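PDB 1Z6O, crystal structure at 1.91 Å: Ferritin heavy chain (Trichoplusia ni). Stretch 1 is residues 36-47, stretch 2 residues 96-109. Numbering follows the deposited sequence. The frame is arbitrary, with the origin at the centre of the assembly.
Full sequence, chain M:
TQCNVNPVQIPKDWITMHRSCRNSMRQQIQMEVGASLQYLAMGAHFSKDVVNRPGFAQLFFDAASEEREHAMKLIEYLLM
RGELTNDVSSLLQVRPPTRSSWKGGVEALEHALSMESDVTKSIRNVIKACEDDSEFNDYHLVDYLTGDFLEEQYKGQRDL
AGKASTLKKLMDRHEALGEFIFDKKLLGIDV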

# COMPACT_ATOMS: atom_id res chain seq x y z
N SER M 36 -33.97 32.58 20.84
CA SER M 36 -32.80 32.72 19.97
C SER M 36 -32.32 34.16 19.96
O SER M 36 -31.11 34.41 19.98
CB SER M 36 -33.06 32.25 18.51
OG SER M 36 -33.82 33.20 17.75
N LEU M 37 -33.24 35.12 19.95
CA LEU M 37 -32.86 36.53 19.94
C LEU M 37 -32.22 36.96 21.25
O LEU M 37 -31.29 37.77 21.26
CB LEU M 37 -34.09 37.42 19.66
CG LEU M 37 -34.86 37.04 18.38
CD1 LEU M 37 -36.05 37.97 18.19
CD2 LEU M 37 -33.95 37.12 17.19
N GLN M 38 -32.71 36.43 22.37
CA GLN M 38 -32.13 36.80 23.66
C GLN M 38 -30.70 36.23 23.77
O GLN M 38 -29.82 36.88 24.33
CB GLN M 38 -33.01 36.31 24.82
CG GLN M 38 -32.47 36.70 26.20
CD GLN M 38 -32.38 38.21 26.39
OE1 GLN M 38 -33.35 38.85 26.78
NE2 GLN M 38 -31.21 38.78 26.09
N TYR M 39 -30.48 35.03 23.24
CA TYR M 39 -29.13 34.44 23.26
C TYR M 39 -28.20 35.23 22.34
O TYR M 39 -27.01 35.37 22.64
CB TYR M 39 -29.16 32.97 22.84
CG TYR M 39 -29.55 32.03 23.96
CD1 TYR M 39 -30.54 31.06 23.78
CD2 TYR M 39 -28.88 32.08 25.19
CE1 TYR M 39 -30.85 30.14 24.81
CE2 TYR M 39 -29.18 31.17 26.21
CZ TYR M 39 -30.15 30.21 26.02
OH TYR M 39 -30.41 29.31 27.03
N LEU M 40 -28.71 35.75 21.22
CA LEU M 40 -27.85 36.55 20.33
C LEU M 40 -27.34 37.77 21.10
O LEU M 40 -26.20 38.18 20.94
CB LEU M 40 -28.61 37.08 19.11
CG LEU M 40 -28.81 36.21 17.87
CD1 LEU M 40 -29.53 37.05 16.78
CD2 LEU M 40 -27.44 35.72 17.36
N ALA M 41 -28.21 38.37 21.92
CA ALA M 41 -27.81 39.54 22.69
C ALA M 41 -26.74 39.18 23.73
O ALA M 41 -25.86 39.99 24.03
CB ALA M 41 -29.04 40.19 23.36
N MET M 42 -26.82 37.97 24.29
CA MET M 42 -25.80 37.54 25.25
C MET M 42 -24.48 37.35 24.51
O MET M 42 -23.42 37.74 25.00
CB MET M 42 -26.18 36.23 25.93
CG MET M 42 -27.36 36.34 26.89
SD MET M 42 -27.56 34.77 27.81
CE MET M 42 -28.98 35.18 28.85
N GLY M 43 -24.53 36.73 23.34
CA GLY M 43 -23.31 36.54 22.56
C GLY M 43 -22.68 37.89 22.24
O GLY M 43 -21.46 38.07 22.33
N ALA M 44 -23.51 38.85 21.85
CA ALA M 44 -23.02 40.20 21.52
C ALA M 44 -22.35 40.85 22.74
O ALA M 44 -21.31 41.49 22.62
CB ALA M 44 -24.19 41.07 21.04
N HIS M 45 -22.97 40.71 23.91
CA HIS M 45 -22.41 41.31 25.12
C HIS M 45 -21.02 40.77 25.46
O HIS M 45 -20.10 41.53 25.72
CB HIS M 45 -23.34 41.07 26.32
CG HIS M 45 -22.76 41.51 27.63
ND1 HIS M 45 -22.80 42.82 28.06
CD2 HIS M 45 -22.08 40.82 28.58
CE1 HIS M 45 -22.17 42.92 29.22
NE2 HIS M 45 -21.72 41.72 29.56
N PHE M 46 -20.87 39.45 25.45
CA PHE M 46 -19.57 38.89 25.80
C PHE M 46 -18.51 39.04 24.71
O PHE M 46 -17.33 38.78 24.95
CB PHE M 46 -19.72 37.42 26.25
CG PHE M 46 -20.43 37.30 27.58
CD1 PHE M 46 -21.79 37.00 27.63
CD2 PHE M 46 -19.76 37.60 28.77
CE1 PHE M 46 -22.48 37.00 28.86
CE2 PHE M 46 -20.43 37.62 30.00
CZ PHE M 46 -21.79 37.32 30.04
N SER M 47 -18.93 39.50 23.53
CA SER M 47 -18.01 39.75 22.42
C SER M 47 -17.38 41.16 22.54
O SER M 47 -16.40 41.45 21.86
CB SER M 47 -18.74 39.68 21.07
OG SER M 47 -19.16 38.35 20.81
N PRO M 96 -36.63 43.38 19.39
CA PRO M 96 -35.41 43.48 20.20
C PRO M 96 -35.61 42.73 21.51
O PRO M 96 -36.69 42.76 22.09
CB PRO M 96 -35.27 44.99 20.43
CG PRO M 96 -35.95 45.59 19.22
CD PRO M 96 -37.17 44.71 19.07
N PRO M 97 -34.58 42.03 21.99
CA PRO M 97 -34.74 41.31 23.25
C PRO M 97 -34.83 42.28 24.43
O PRO M 97 -34.36 43.41 24.34
CB PRO M 97 -33.50 40.41 23.32
CG PRO M 97 -32.49 41.20 22.56
CD PRO M 97 -33.27 41.75 21.38
N THR M 98 -35.42 41.80 25.51
CA THR M 98 -35.63 42.56 26.73
C THR M 98 -34.36 42.97 27.47
O THR M 98 -34.28 44.06 28.02
CB THR M 98 -36.50 41.74 27.71
OG1 THR M 98 -37.77 41.48 27.11
CG2 THR M 98 -36.70 42.49 29.02
N ARG M 99 -33.37 42.08 27.48
CA ARG M 99 -32.13 42.38 28.19
C ARG M 99 -30.95 42.41 27.24
O ARG M 99 -30.88 41.63 26.29
CB ARG M 99 -31.93 41.33 29.29
CG ARG M 99 -30.86 41.72 30.30
CD ARG M 99 -31.02 40.96 31.61
NE ARG M 99 -29.88 41.20 32.50
CZ ARG M 99 -29.61 40.46 33.57
NH1 ARG M 99 -30.40 39.44 33.89
NH2 ARG M 99 -28.54 40.74 34.31
N SER M 100 -30.00 43.32 27.49
CA SER M 100 -28.85 43.42 26.60
C SER M 100 -27.51 43.48 27.33
O SER M 100 -26.46 43.52 26.70
CB SER M 100 -28.99 44.66 25.70
OG SER M 100 -28.98 45.84 26.48
N SER M 101 -27.55 43.46 28.66
CA SER M 101 -26.32 43.50 29.43
C SER M 101 -26.42 42.62 30.67
O SER M 101 -27.51 42.45 31.22
CB SER M 101 -26.03 44.95 29.85
OG SER M 101 -24.81 45.03 30.55
N TRP M 102 -25.28 42.07 31.10
CA TRP M 102 -25.20 41.20 32.28
C TRP M 102 -23.95 41.61 33.05
O TRP M 102 -22.94 42.00 32.45
CB TRP M 102 -25.09 39.72 31.86
CG TRP M 102 -26.36 39.22 31.18
CD1 TRP M 102 -27.42 38.60 31.77
CD2 TRP M 102 -26.75 39.48 29.82
NE1 TRP M 102 -28.46 38.46 30.87
CE2 TRP M 102 -28.07 39.00 29.67
CE3 TRP M 102 -26.11 40.08 28.72
CZ2 TRP M 102 -28.77 39.10 28.46
CZ3 TRP M 102 -26.81 40.18 27.52
CH2 TRP M 102 -28.12 39.70 27.40
N LYS M 103 -23.99 41.53 34.38
CA LYS M 103 -22.83 41.92 35.18
C LYS M 103 -21.61 41.03 34.94
O LYS M 103 -20.48 41.50 34.92
CB LYS M 103 -23.18 41.91 36.67
CG LYS M 103 -24.22 42.95 37.03
CD LYS M 103 -24.56 42.91 38.52
CE LYS M 103 -25.70 43.86 38.86
NZ LYS M 103 -26.04 43.82 40.31
N GLY M 104 -21.85 39.74 34.73
CA GLY M 104 -20.74 38.83 34.49
C GLY M 104 -21.27 37.50 33.99
O GLY M 104 -22.48 37.36 33.73
N GLY M 105 -20.39 36.52 33.86
CA GLY M 105 -20.78 35.20 33.38
C GLY M 105 -21.83 34.53 34.26
O GLY M 105 -22.74 33.90 33.75
N VAL M 106 -21.71 34.66 35.58
CA VAL M 106 -22.70 34.03 36.46
C VAL M 106 -24.11 34.58 36.19
O VAL M 106 -25.06 33.80 36.06
CB VAL M 106 -22.37 34.24 37.96
CG1 VAL M 106 -23.56 33.76 38.83
CG2 VAL M 106 -21.13 33.44 38.33
N GLU M 107 -24.27 35.90 36.10
CA GLU M 107 -25.60 36.46 35.84
C GLU M 107 -26.16 35.95 34.52
O GLU M 107 -27.36 35.68 34.42
CB GLU M 107 -25.58 38.00 35.78
CG GLU M 107 -25.54 38.70 37.13
CD GLU M 107 -26.15 40.12 37.07
OE1 GLU M 107 -26.31 40.71 35.96
OE2 GLU M 107 -26.47 40.65 38.16
N ALA M 108 -25.31 35.85 33.50
CA ALA M 108 -25.79 35.36 32.20
C ALA M 108 -26.18 33.89 32.27
O ALA M 108 -27.20 33.49 31.70
CB ALA M 108 -24.72 35.58 31.12
N LEU M 109 -25.38 33.08 32.96
CA LEU M 109 -25.71 31.65 33.08
C LEU M 109 -27.02 31.47 33.86
O LEU M 109 -27.84 30.61 33.51
CB LEU M 109 -24.58 30.88 33.79
CG LEU M 109 -23.29 30.71 32.97
CD1 LEU M 109 -22.17 30.20 33.88
CD2 LEU M 109 -23.54 29.72 31.81
O HOH W 1 -36.20 39.04 25.47
O HOH W 2 -26.22 42.61 24.15
O HOH W 3 -23.77 44.99 26.64
O HOH W 4 -20.06 41.07 31.78

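Residues 36-47 form a helical segment, and residues 96-104 run along it as loop, with Gly 104 at the N-cap position, before helix 105-109 sets off nearly antiparallel (173°); together they bury 610 Å². Leu 37 O lies 3.9 Å from Pro 97 CG. Gln 38 is the polar clamp. Its t, p side chain brings the amide to the loop backbone, where both ends are used: Gln 38 NE2 donates to Arg 99 O (2.9 Å, 179°), and Arg 99 N returns a weak bond to Gln 38 OE1 (3.3 Å). An amide that can both donate and accept suits the N-H and C=O of Arg 99. Water 1 links it to Thr 98, donating to Gln 38 OE1 (3.1 Å from the water O) and accepting from Thr 98 N (2.9 Å from the water O). Ala 41 points toward the loop, and its methyl packs on Pro 97 and Trp 102: Ala 41 CB lies 3.7 Å from Pro 97 CG and 4.2 Å from Trp 102 CH2. Water 2 donates to both Ala 41 O (2.6 Å) and Ser 100 O (2.7 Å), joining the two backbones. Met 42, extended beyond chi1, lays its CG over one face of the Trp 102 indole, 3.7 Å from the six-membered ring centroid; Trp 102 has the largest covered area, 105 Å². Met 42 SD lies 4.4 Å from Ala 108 CB. His 45 presents its ring face to the Trp 102 edge (planes at 74°), while its nitrogens face polar surroundings: water 3 lies 2.8 Å from His 45 ND1 and donates to Ser 100 O (3.1 Å), and His 45 NE2 lies 3.1 Å from Trp 102 O. Phe 46 closes the apolar contact; Ala 108 CB meets its ring edge, 3.5 Å from Phe 46 CE1.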